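Local structure of high-affinity zinc uptake system protein znuA (3MFQ) at residues Asp49-Lys52 against Leu53-Asp57; Glu195-Asn198 against Ser199-Ile202; Phe266-Met269 against Tyr270-Asn273. The protein probably captures zinc and related metal ions outside the cell as the binding component of an ABC uptake system, holding the ion between two lobes. One frame throughout, in Å; residues are numbered along the deposited sequence.

Interaction 1 (Asp49-Lys52 against Leu53-Asp57); sequences DLSK and LQKAD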
loop_
_atom_site.group_PDB
_atom_site.type_symbol
_atom_site.label_atom_id
_atom_site.label_comp_id
_atom_site.label_asym_id
_atom_site.label_seq_id
_atom_site.Cartn_x
_atom_site.Cartn_y
_atom_site.Cartn_z
ATOM N N ASP A 49 11.064 17.578 8.678
ATOM C CA ASP A 49 10.863 16.139 8.808
ATOM C C ASP A 49 11.884 15.531 9.762
ATOM O O ASP A 49 11.518 14.933 10.774
ATOM C CB ASP A 49 10.943 15.455 7.442
ATOM C CG ASP A 49 9.731 15.738 6.577
ATOM O OD1 ASP A 49 9.883 15.798 5.339
ATOM O OD2 ASP A 49 8.626 15.902 7.135
ATOM N N LEU A 50 13.163 15.682 9.434
ATOM C CA LEU A 50 14.225 15.181 10.296
ATOM C C LEU A 50 14.016 15.667 11.725
ATOM O O LEU A 50 14.305 14.951 12.683
ATOM C CB LEU A 50 15.602 15.610 9.783
ATOM C CG LEU A 50 16.153 14.909 8.534
ATOM C CD1 LEU A 50 16.050 13.393 8.665
ATOM C CD2 LEU A 50 15.463 15.392 7.266
ATOM N N SER A 51 13.503 16.885 11.860
ATOM C CA SER A 51 13.202 17.445 13.169
ATOM C C SER A 51 12.134 16.612 13.870
ATOM O O SER A 51 12.285 16.248 15.035
ATOM C CB SER A 51 12.734 18.895 13.033
ATOM O OG SER A 51 12.370 19.438 14.290
ATOM N N LYS A 52 11.060 16.314 13.148
ATOM C CA LYS A 52 9.974 15.492 13.669
ATOM C C LYS A 52 10.487 14.148 14.178
ATOM O O LYS A 52 10.065 13.666 15.229
ATOM C CB LYS A 52 8.921 15.266 12.584
ATOM C CG LYS A 52 8.237 16.531 12.096
ATOM C CD LYS A 52 7.753 16.362 10.664
ATOM C CE LYS A 52 6.849 17.506 10.230
ATOM N NZ LYS A 52 5.475 17.376 10.794
ATOM N N LEU A 53 11.397 13.544 13.421
ATOM C CA LEU A 53 11.985 12.268 13.805
ATOM C C LEU A 53 12.779 12.415 15.090
ATOM O O LEU A 53 12.734 11.553 15.967
ATOM C CB LEU A 53 12.906 11.754 12.700
ATOM C CG LEU A 53 12.269 11.492 11.339
ATOM C CD1 LEU A 53 13.323 11.054 10.341
ATOM C CD2 LEU A 53 11.179 10.444 11.461
ATOM N N GLN A 54 13.510 13.518 15.186
ATOM C CA GLN A 54 14.383 13.779 16.322
ATOM C C GLN A 54 13.579 14.057 17.589
ATOM O O GLN A 54 13.904 13.553 18.664
ATOM C CB GLN A 54 15.301 14.962 16.002
ATOM C CG GLN A 54 16.720 14.823 16.530
ATOM C CD GLN A 54 16.854 15.248 17.980
ATOM O OE1 GLN A 54 17.753 14.797 18.690
ATOM N NE2 GLN A 54 15.960 16.124 18.426
ATOM N N LYS A 55 12.524 14.855 17.453
ATOM C CA LYS A 55 11.680 15.230 18.585
ATOM C C LYS A 55 10.792 14.075 19.032
ATOM O O LYS A 55 10.203 14.116 20.111
ATOM C CB LYS A 55 10.798 16.427 18.222
ATOM C CG LYS A 55 11.555 17.699 17.861
ATOM C CD LYS A 55 10.588 18.805 17.454
ATOM C CE LYS A 55 11.315 20.102 17.134
ATOM N NZ LYS A 55 10.377 21.160 16.663
ATOM N N ALA A 56 10.698 13.049 18.194
ATOM C CA ALA A 56 9.799 11.929 18.451
ATOM C C ALA A 56 10.297 11.012 19.566
ATOM O O ALA A 56 11.493 10.746 19.683
ATOM C CB ALA A 56 9.566 11.137 17.171
ATOM N N ASP A 57 9.365 10.535 20.382
ATOM C CA ASP A 57 9.670 9.550 21.410
ATOM C C ASP A 57 9.720 8.170 20.770
ATOM O O ASP A 57 10.424 7.275 21.239
ATOM C CB ASP A 57 8.606 9.576 22.509
ATOM C CG ASP A 57 8.502 10.927 23.193
ATOM O OD1 ASP A 57 9.546 11.587 23.386
ATOM O OD2 ASP A 57 7.373 11.328 23.545
#

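Interaction 2 (Glu195-Asn198 against Ser199-Ile202); sequences EVAN and SDMI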
loop_
_atom_site.group_PDB
_atom_site.type_symbol
_atom_site.label_atom_id
_atom_site.label_comp_id
_atom_site.label_asym_id
_atom_site.label_seq_id
_atom_site.Cartn_x
_atom_site.Cartn_y
_atom_site.Cartn_z
ATOM N N GLU A 195 11.839 5.957 -14.828
ATOM C CA GLU A 195 11.111 6.341 -16.028
ATOM C C GLU A 195 10.263 5.183 -16.541
ATOM O O GLU A 195 10.693 4.029 -16.521
ATOM C CB GLU A 195 12.072 6.816 -17.119
ATOM C CG GLU A 195 13.237 5.871 -17.391
ATOM C CD GLU A 195 14.460 6.178 -16.543
ATOM O OE1 GLU A 195 15.322 6.955 -17.003
ATOM O OE2 GLU A 195 14.564 5.641 -15.418
ATOM N N VAL A 196 9.055 5.495 -16.997
ATOM C CA VAL A 196 8.156 4.478 -17.525
ATOM C C VAL A 196 8.669 3.944 -18.862
ATOM O O VAL A 196 8.423 4.530 -19.917
ATOM C CB VAL A 196 6.714 5.016 -17.669
ATOM C CG1 VAL A 196 6.697 6.340 -18.429
ATOM C CG2 VAL A 196 5.821 3.984 -18.339
ATOM N N ALA A 197 9.394 2.831 -18.804
ATOM C CA ALA A 197 9.987 2.227 -19.993
ATOM C C ALA A 197 8.934 1.969 -21.065
ATOM O O ALA A 197 7.909 1.339 -20.803
ATOM C CB ALA A 197 10.698 0.938 -19.629
ATOM N N ASN A 198 9.188 2.464 -22.272
ATOM C CA ASN A 198 8.236 2.302 -23.357
ATOM C C ASN A 198 8.118 0.842 -23.772
ATOM O O ASN A 198 7.151 0.450 -24.422
ATOM C CB ASN A 198 8.626 3.164 -24.557
ATOM C CG ASN A 198 7.464 3.408 -25.495
ATOM O OD1 ASN A 198 6.331 3.595 -25.053
ATOM N ND2 ASN A 198 7.736 3.409 -26.793
ATOM N N SER A 199 9.105 0.040 -23.388
ATOM C CA SER A 199 9.105 -1.381 -23.712
ATOM C C SER A 199 8.244 -2.166 -22.729
ATOM O O SER A 199 7.741 -3.241 -23.054
ATOM C CB SER A 199 10.530 -1.935 -23.718
ATOM O OG SER A 199 11.065 -1.976 -22.408
ATOM N N ASP A 200 8.079 -1.629 -21.525
ATOM C CA ASP A 200 7.211 -2.252 -20.532
ATOM C C ASP A 200 5.767 -1.849 -20.775
ATOM O O ASP A 200 4.836 -2.562 -20.404
ATOM C CB ASP A 200 7.641 -1.858 -19.122
ATOM C CG ASP A 200 8.970 -2.457 -18.737
ATOM O OD1 ASP A 200 9.469 -3.313 -19.494
ATOM O OD2 ASP A 200 9.516 -2.075 -17.681
ATOM N N MET A 201 5.589 -0.689 -21.393
ATOM C CA MET A 201 4.272 -0.255 -21.822
ATOM C C MET A 201 3.726 -1.252 -22.833
ATOM O O MET A 201 2.617 -1.763 -22.679
ATOM C CB MET A 201 4.354 1.137 -22.446
ATOM C CG MET A 201 4.750 2.218 -21.461
ATOM S SD MET A 201 3.376 2.684 -20.396
ATOM C CE MET A 201 2.384 3.642 -21.537
ATOM N N ILE A 202 4.524 -1.530 -23.859
ATOM C CA ILE A 202 4.150 -2.468 -24.912
ATOM C C ILE A 202 3.946 -3.862 -24.348
ATOM O O ILE A 202 2.956 -4.527 -24.648
ATOM C CB ILE A 202 5.237 -2.550 -25.989
ATOM C CG1 ILE A 202 5.562 -1.155 -26.527
ATOM C CG2 ILE A 202 4.800 -3.480 -27.108
ATOM C CD1 ILE A 202 6.786 -1.115 -27.416
HETATM O O HOH W 1 8.904 0.511 -17.109
#

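Interaction 3 (Phe266-Met269 against Tyr270-Asn273); sequences FIDM and YKHN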
loop_
_atom_site.group_PDB
_atom_site.type_symbol
_atom_site.label_atom_id
_atom_site.label_comp_id
_atom_site.label_asym_id
_atom_site.label_seq_id
_atom_site.Cartn_x
_atom_site.Cartn_y
_atom_site.Cartn_z
ATOM N N PHE A 266 -7.575 2.219 6.873
ATOM C CA PHE A 266 -6.973 1.120 6.127
ATOM C C PHE A 266 -8.015 0.135 5.612
ATOM O O PHE A 266 -8.052 -0.176 4.424
ATOM C CB PHE A 266 -5.941 0.391 6.987
ATOM C CG PHE A 266 -5.431 -0.876 6.371
ATOM C CD1 PHE A 266 -4.413 -0.846 5.434
ATOM C CD2 PHE A 266 -5.976 -2.100 6.723
ATOM C CE1 PHE A 266 -3.945 -2.013 4.861
ATOM C CE2 PHE A 266 -5.513 -3.271 6.156
ATOM C CZ PHE A 266 -4.496 -3.228 5.222
ATOM N N ILE A 267 -8.857 -0.357 6.513
ATOM C CA ILE A 267 -9.871 -1.334 6.144
ATOM C C ILE A 267 -10.833 -0.766 5.108
ATOM O O ILE A 267 -11.280 -1.479 4.212
ATOM C CB ILE A 267 -10.661 -1.824 7.369
ATOM C CG1 ILE A 267 -9.731 -2.529 8.356
ATOM C CG2 ILE A 267 -11.780 -2.759 6.942
ATOM C CD1 ILE A 267 -10.443 -3.115 9.551
ATOM N N ASP A 268 -11.148 0.519 5.231
ATOM C CA ASP A 268 -12.027 1.178 4.272
ATOM C C ASP A 268 -11.327 1.364 2.932
ATOM O O ASP A 268 -11.917 1.144 1.877
ATOM C CB ASP A 268 -12.525 2.515 4.821
ATOM C CG ASP A 268 -13.507 2.344 5.965
ATOM O OD1 ASP A 268 -13.967 1.205 6.190
ATOM O OD2 ASP A 268 -13.820 3.346 6.640
ATOM N N MET A 269 -10.061 1.764 2.978
ATOM C CA MET A 269 -9.260 1.870 1.769
ATOM C C MET A 269 -9.239 0.525 1.059
ATOM O O MET A 269 -9.246 0.454 -0.166
ATOM C CB MET A 269 -7.836 2.314 2.106
ATOM C CG MET A 269 -6.869 2.282 0.932
ATOM S SD MET A 269 -6.200 0.641 0.592
ATOM C CE MET A 269 -5.220 0.360 2.063
ATOM N N TYR A 270 -9.215 -0.544 1.842
ATOM C CA TYR A 270 -9.170 -1.890 1.294
ATOM C C TYR A 270 -10.466 -2.234 0.576
ATOM O O TYR A 270 -10.458 -2.682 -0.573
ATOM C CB TYR A 270 -8.938 -2.897 2.413
ATOM C CG TYR A 270 -8.007 -4.016 2.044
ATOM C CD1 TYR A 270 -8.340 -4.921 1.049
ATOM C CD2 TYR A 270 -6.792 -4.177 2.700
ATOM C CE1 TYR A 270 -7.492 -5.944 0.713
ATOM C CE2 TYR A 270 -5.937 -5.205 2.368
ATOM C CZ TYR A 270 -6.293 -6.086 1.372
ATOM O OH TYR A 270 -5.453 -7.119 1.026
ATOM N N LYS A 271 -11.581 -2.037 1.271
ATOM C CA LYS A 271 -12.891 -2.328 0.709
ATOM C C LYS A 271 -13.100 -1.520 -0.560
ATOM O O LYS A 271 -13.557 -2.044 -1.574
ATOM C CB LYS A 271 -13.993 -2.012 1.721
ATOM C CG LYS A 271 -13.941 -2.855 2.984
ATOM C CD LYS A 271 -15.084 -2.505 3.924
ATOM C CE LYS A 271 -15.033 -3.343 5.189
ATOM N NZ LYS A 271 -16.142 -3.004 6.122
ATOM N N HIS A 272 -12.759 -0.238 -0.496
ATOM C CA HIS A 272 -12.855 0.645 -1.650
ATOM C C HIS A 272 -12.147 0.047 -2.860
ATOM O O HIS A 272 -12.709 -0.016 -3.955
ATOM C CB HIS A 272 -12.258 2.011 -1.322
ATOM C CG HIS A 272 -12.094 2.902 -2.515
ATOM N ND1 HIS A 272 -13.046 3.826 -2.887
ATOM C CD2 HIS A 272 -11.092 3.006 -3.418
ATOM C CE1 HIS A 272 -12.635 4.465 -3.969
ATOM N NE2 HIS A 272 -11.451 3.985 -4.311
ATOM N N ASN A 273 -10.909 -0.386 -2.658
ATOM C CA ASN A 273 -10.144 -1.008 -3.727
ATOM C C ASN A 273 -10.854 -2.240 -4.276
ATOM O O ASN A 273 -11.021 -2.384 -5.486
ATOM C CB ASN A 273 -8.739 -1.371 -3.242
ATOM C CG ASN A 273 -7.822 -0.164 -3.157
ATOM O OD1 ASN A 273 -8.233 0.965 -3.426
ATOM N ND2 ASN A 273 -6.569 -0.400 -2.790
#

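Interaction 1 (Asp49-Lys52 against Leu53-Asp57)
D49, L50 and S51 each present a backbone carbonyl to the N-H four residues on, so that L53, Q54 and K55 are joined to them by regular alpha-helical hydrogen bonds. The one from L53 N to D49 O is 3.0 Å long and lies nearly in line with the carbonyl, as does the 2.8 Å bond from K55 N to S51 O, whereas Q54 N meets L50 O from a direction tilted 25° off the carbonyl plane. Among the side chains, L50 and L53 make the apolar contact of this turn: their CD1 methyls are 4.0 Å apart, and the two branches pass each other at a slant. L53 is buried, with its CB packed on L50 O and its CG 3.6 Å from D49 O, while its side chain also rests on L33. Further round the helix, K55 runs alongside S51. Fully extended beyond CG, the lysine carries its CD and CE past the serine hydroxyl, which is turned away from its own backbone N (chi1 177°); K55 NZ ends 3.5 Å from S51 OG. Next in sequence, the A56 methyl lies off the end of the K52 carbonyl. The polar ends of D49 and K52 look outside this stretch. D49 OD1 accepts from Y43 OH and from K46 N, just before the helix begins, as the N3 carboxylate does in one half of a capping box; K52 NZ makes a long, weak ion pair with D31. The two turns form the C-terminal part of helix 47-55, which with strands 29-32 and 58-61 makes a beta-alpha-beta crossover of the parallel sheet in the N-terminal lobe.

Interaction 2 (Glu195-Asn198 against Ser199-Ile202)
N198 and M201 meet with their side chains at about a right angle, N198 OD1 standing 4.1 Å from M201 CB. The methionine lies closer still to the backbone before the helix. Its CG is placed beside its own backbone N and anti to the carbonyl carbon (chi1 -66°), which lays it 3.3 Å from A197 O, and a further bend at chi2 brings SD to 3.4 Å from the CG2 methyl of V196, a poorly ordered residue. A197 occupies the N-cap of helix 198-211. Its carbonyl takes the first helical hydrogen bond, from M201 N at 3.1 Å and in the carbonyl plane, and a weak one from D200 N. Alanine offers no side-chain acceptor for the first turn, but D200, at N3, makes a water-mediated counterpart of one half of a capping box: A197 N donates to the water, which in turn donates to D200 OD2 at 2.7 Å. The same carboxylate also packs on the A197 methyl, 3.8 Å from OD2 to CB. One residue on, N198 O receives a weak bond from I202 N and has the CG1 of I202 lying against it.

Interaction 3 (Phe266-Met269 against Tyr270-Asn273)
F266 and Y270, one helical turn apart, point the same way and lie side by side, but their rings are turned at 76° to each other. The edge of Y270 is directed toward the face of F266 in an offset edge-to-face pair with centroids 5.5 Å apart. Y270 CD2 does the touching, 3.5 Å from F266 CZ, which itself lies in the plane of the tyrosine ring. F266 reaches this position with CG anti to its backbone N (chi1 171°), and it also stacks with Y112 and rests on Y141 and L145 of helix 131-156. I267 and K271 likewise run parallel: the extended lysine passes by I267 O and brings CE to 3.7 Å from the CG2 methyl. Its ammonium group makes a cation-pi contact with W151, and D268 OD1 stays 4.7 Å from K271 NZ, too far for a salt bridge, though the opposite charges may attract weakly. M269 and N273 meet differently, crossing at a slant, with the methionine bent so that SD stands 3.6 Å from N273 ND2. That amide nitrogen donates to F252 O, while H272 NE2 bonds to E250 O, so two successive side chains grip one loop. Beneath the side chains, all four backbone N-H groups from Y270 to N273 bond to the carbonyls four residues back, with H272 N to D268 O at 2.9 Å among them. The loop held by H272 and N273 leads directly to D254, a zinc ligand, and the N273 side chain lies about 11 Å from the ion. The arrangement belongs to the first turns of a C-terminal helix packed on the long helix 131-156, which is consistent with the helix that links the two lobes in this family of metal-binding proteins.

In the fold
All three interactions are local and follow one another along the chain, so none encloses or crosses another. Interaction 1 comes first, on a helix of the N-terminal lobe that follows the zinc ligand H41 and leads into strand 58-61. After the chain has passed through helix 131-156, interaction 2 starts helix 198-211 at the surface of the C-terminal lobe, its centre 38 Å from that of interaction 1. Interaction 3 begins the last helix, 266-281, and its centre is 29 Å from each of the others. Lying nearest the centre of the chain, it joins the long helix 131-156 to the loop that precedes the zinc ligand D254.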